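PDB 2R9G: AAA ATPase, central region from Enterococcus faecium, which is the C-terminal fragment of a MgsA-type AAA+ ATPase, a family that probably uses ATP hydrolysis in maintaining DNA replication forks. Local coordinates for residues C[51-56]-C[92-97]. Sequence-based numbering, arbitrary orientation. Where two conformers were deposited one is given.
With ACT (acetate ion), chain R.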
loop_
_atom_site.group_PDB
_atom_site.type_symbol
_atom_site.label_atom_id
_atom_site.label_comp_id
_atom_site.label_asym_id
_atom_site.label_seq_id
_atom_site.Cartn_x
_atom_site.Cartn_y
_atom_site.Cartn_z
ATOM N N ARG C 51 8.676 11.290 -11.167
ATOM C CA ARG C 51 7.472 12.034 -11.520
ATOM C C ARG C 51 6.774 11.402 -12.703
ATOM O O ARG C 51 5.567 11.143 -12.643
ATOM C CB ARG C 51 7.791 13.495 -11.820
ATOM C CG ARG C 51 7.754 14.394 -10.603
ATOM C CD ARG C 51 7.720 15.867 -10.993
ATOM N NE ARG C 51 8.891 16.258 -11.777
ATOM C CZ ARG C 51 10.063 16.620 -11.258
ATOM N NH1 ARG C 51 10.241 16.648 -9.940
ATOM N NH2 ARG C 51 11.063 16.956 -12.059
ATOM N N ARG C 52 7.539 11.131 -13.761
ATOM C CA ARG C 52 6.997 10.484 -14.941
ATOM C C ARG C 52 6.438 9.094 -14.671
ATOM O O ARG C 52 5.385 8.736 -15.197
ATOM C CB ARG C 52 8.028 10.456 -16.063
ATOM C CG ARG C 52 7.734 11.462 -17.157
ATOM C CD ARG C 52 8.271 12.866 -16.869
ATOM N NE ARG C 52 7.555 13.591 -15.822
ATOM C CZ ARG C 52 6.347 14.142 -15.941
ATOM N NH1 ARG C 52 5.659 14.062 -17.072
ATOM N NH2 ARG C 52 5.824 14.789 -14.910
ATOM N N LEU C 53 7.124 8.323 -13.826
ATOM C CA LEU C 53 6.639 6.986 -13.460
ATOM C C LEU C 53 5.279 6.998 -12.751
ATOM O O LEU C 53 4.437 6.160 -13.046
ATOM C CB LEU C 53 7.675 6.219 -12.632
ATOM C CG LEU C 53 7.740 4.708 -12.878
ATOM C CD1 LEU C 53 7.380 4.352 -14.313
ATOM C CD2 LEU C 53 9.125 4.220 -12.582
ATOM N N MET C 54 5.067 7.951 -11.837
ATOM C CA MET C 54 3.763 8.107 -11.175
ATOM C C MET C 54 2.650 8.519 -12.148
ATOM O O MET C 54 1.532 8.029 -12.032
ATOM C CB MET C 54 3.830 9.082 -9.982
ATOM C CG MET C 54 4.601 8.543 -8.769
ATOM S SD MET C 54 4.718 9.647 -7.351
ATOM C CE MET C 54 5.751 10.966 -7.964
ATOM N N VAL C 55 2.970 9.399 -13.102
ATOM C CA VAL C 55 2.029 9.792 -14.161
ATOM C C VAL C 55 1.613 8.583 -14.995
ATOM O O VAL C 55 0.420 8.364 -15.203
ATOM C CB VAL C 55 2.593 10.906 -15.097
ATOM C CG1 VAL C 55 1.693 11.107 -16.334
ATOM C CG2 VAL C 55 2.720 12.208 -14.351
ATOM N N ILE C 56 2.595 7.797 -15.435
ATOM C CA ILE C 56 2.345 6.630 -16.297
ATOM C C ILE C 56 1.418 5.617 -15.615
ATOM O O ILE C 56 0.400 5.233 -16.185
ATOM C CB ILE C 56 3.663 5.941 -16.758
ATOM C CG1 ILE C 56 4.490 6.880 -17.643
ATOM C CG2 ILE C 56 3.356 4.679 -17.534
ATOM C CD1 ILE C 56 5.976 6.545 -17.660
ATOM N N ALA C 92 12.908 -0.231 -11.690
ATOM C CA ALA C 92 12.875 -1.372 -12.619
ATOM C C ALA C 92 11.708 -2.299 -12.319
ATOM O O ALA C 92 10.979 -2.713 -13.243
ATOM C CB ALA C 92 14.188 -2.153 -12.571
ATOM N N ASP C 93 11.537 -2.615 -11.031
ATOM C CA ASP C 93 10.460 -3.468 -10.566
ATOM C C ASP C 93 9.097 -2.944 -10.992
ATOM O O ASP C 93 8.260 -3.711 -11.469
ATOM C CB ASP C 93 10.481 -3.583 -9.038
ATOM C CG ASP C 93 11.595 -4.476 -8.519
ATOM O OD1 ASP C 93 11.733 -4.524 -7.285
ATOM O OD2 ASP C 93 12.325 -5.117 -9.309
ATOM N N VAL C 94 8.877 -1.643 -10.813
ATOM C CA VAL C 94 7.577 -1.071 -11.118
ATOM C C VAL C 94 7.348 -0.917 -12.609
ATOM O O VAL C 94 6.232 -1.075 -13.070
ATOM C CB VAL C 94 7.230 0.229 -10.300
ATOM C CG1 VAL C 94 7.136 -0.089 -8.829
ATOM C CG2 VAL C 94 8.224 1.325 -10.514
ATOM N N VAL C 95 8.414 -0.666 -13.359
ATOM C CA VAL C 95 8.328 -0.537 -14.812
ATOM C C VAL C 95 7.848 -1.852 -15.442
ATOM O O VAL C 95 6.906 -1.855 -16.233
ATOM C CB VAL C 95 9.670 -0.027 -15.425
ATOM C CG1 VAL C 95 9.762 -0.313 -16.916
ATOM C CG2 VAL C 95 9.829 1.465 -15.188
ATOM N N VAL C 96 8.459 -2.966 -15.047
ATOM C CA VAL C 96 8.060 -4.280 -15.550
ATOM C C VAL C 96 6.604 -4.593 -15.196
ATOM O O VAL C 96 5.819 -4.969 -16.071
ATOM C CB VAL C 96 9.012 -5.393 -15.061
ATOM C CG1 VAL C 96 8.561 -6.722 -15.581
ATOM C CG2 VAL C 96 10.429 -5.120 -15.553
ATOM N N ASP C 97 6.260 -4.394 -13.922
ATOM C CA ASP C 97 4.901 -4.555 -13.407
ATOM C C ASP C 97 3.893 -3.700 -14.184
ATOM O O ASP C 97 2.844 -4.203 -14.573
ATOM C CB ASP C 97 4.859 -4.216 -11.903
ATOM C CG ASP C 97 3.496 -4.501 -11.249
ATOM O OD1 ASP C 97 2.635 -5.193 -11.838
ATOM O OD2 ASP C 97 3.288 -4.024 -10.113
HETATM C C ACT R . 9.902 16.240 -15.396
HETATM O O ACT R . 10.273 17.136 -14.608
HETATM O OXT ACT R . 9.177 15.366 -14.893
HETATM C CH3 ACT R . 10.292 16.205 -16.846
#
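The apolar interior of the helical bundle in this MgsA-type C-terminal region is where segment 51-56 of helix 46-61 meets segment 92-97 of helix 88-100, through L53 on one side and V94 and V95 on the other. All three are buried. One methyl of L53, CD2, touches both valines: it lies 3.7 Å from CG2 of V94 and 3.9 Å from CG2 of V95. The other branch, CD1, reaches V95 alone, again at 3.9 Å from its CG2, so both L53 methyls rest against a single V95 methyl. The side chains of L53 and V95 cross at about a right angle, whereas L53 runs obliquely to V94. The two valines use different rotamers: in V95, CG1 is anti to the backbone N (chi1 161°), which leaves CG2 anti to the carbonyl carbon and facing L53; in V94, at chi1 -64°, the touching CG2 sits between the backbone N and the carbonyl carbon. The nearest CA atoms, those of L53 and V95, are 7.8 Å apart, and only 107 Å² is buried in all, so the two segments meet through side-chain ends.

Other helices complete the surroundings: L53 also packs on F21 and I25 of helix 14-26 and T72 of helix 66-82, while V95 meets A33, L34 and L37 of helix 30-43. Away from this apolar contact, R51 holds an acetate, probably from the crystallisation liquor, at the edge of its guanidinium: R51 NH2 donates to acetate O (2.7 Å, N-H...O angle 162°) and R51 NE to OXT (3.3 Å). L91 and L98, one turn before and after the valines, also touch L53, a knob in the L91-V94-V95-L98 hole, consistent with knobs-into-holes packing in a helical bundle's apolar core.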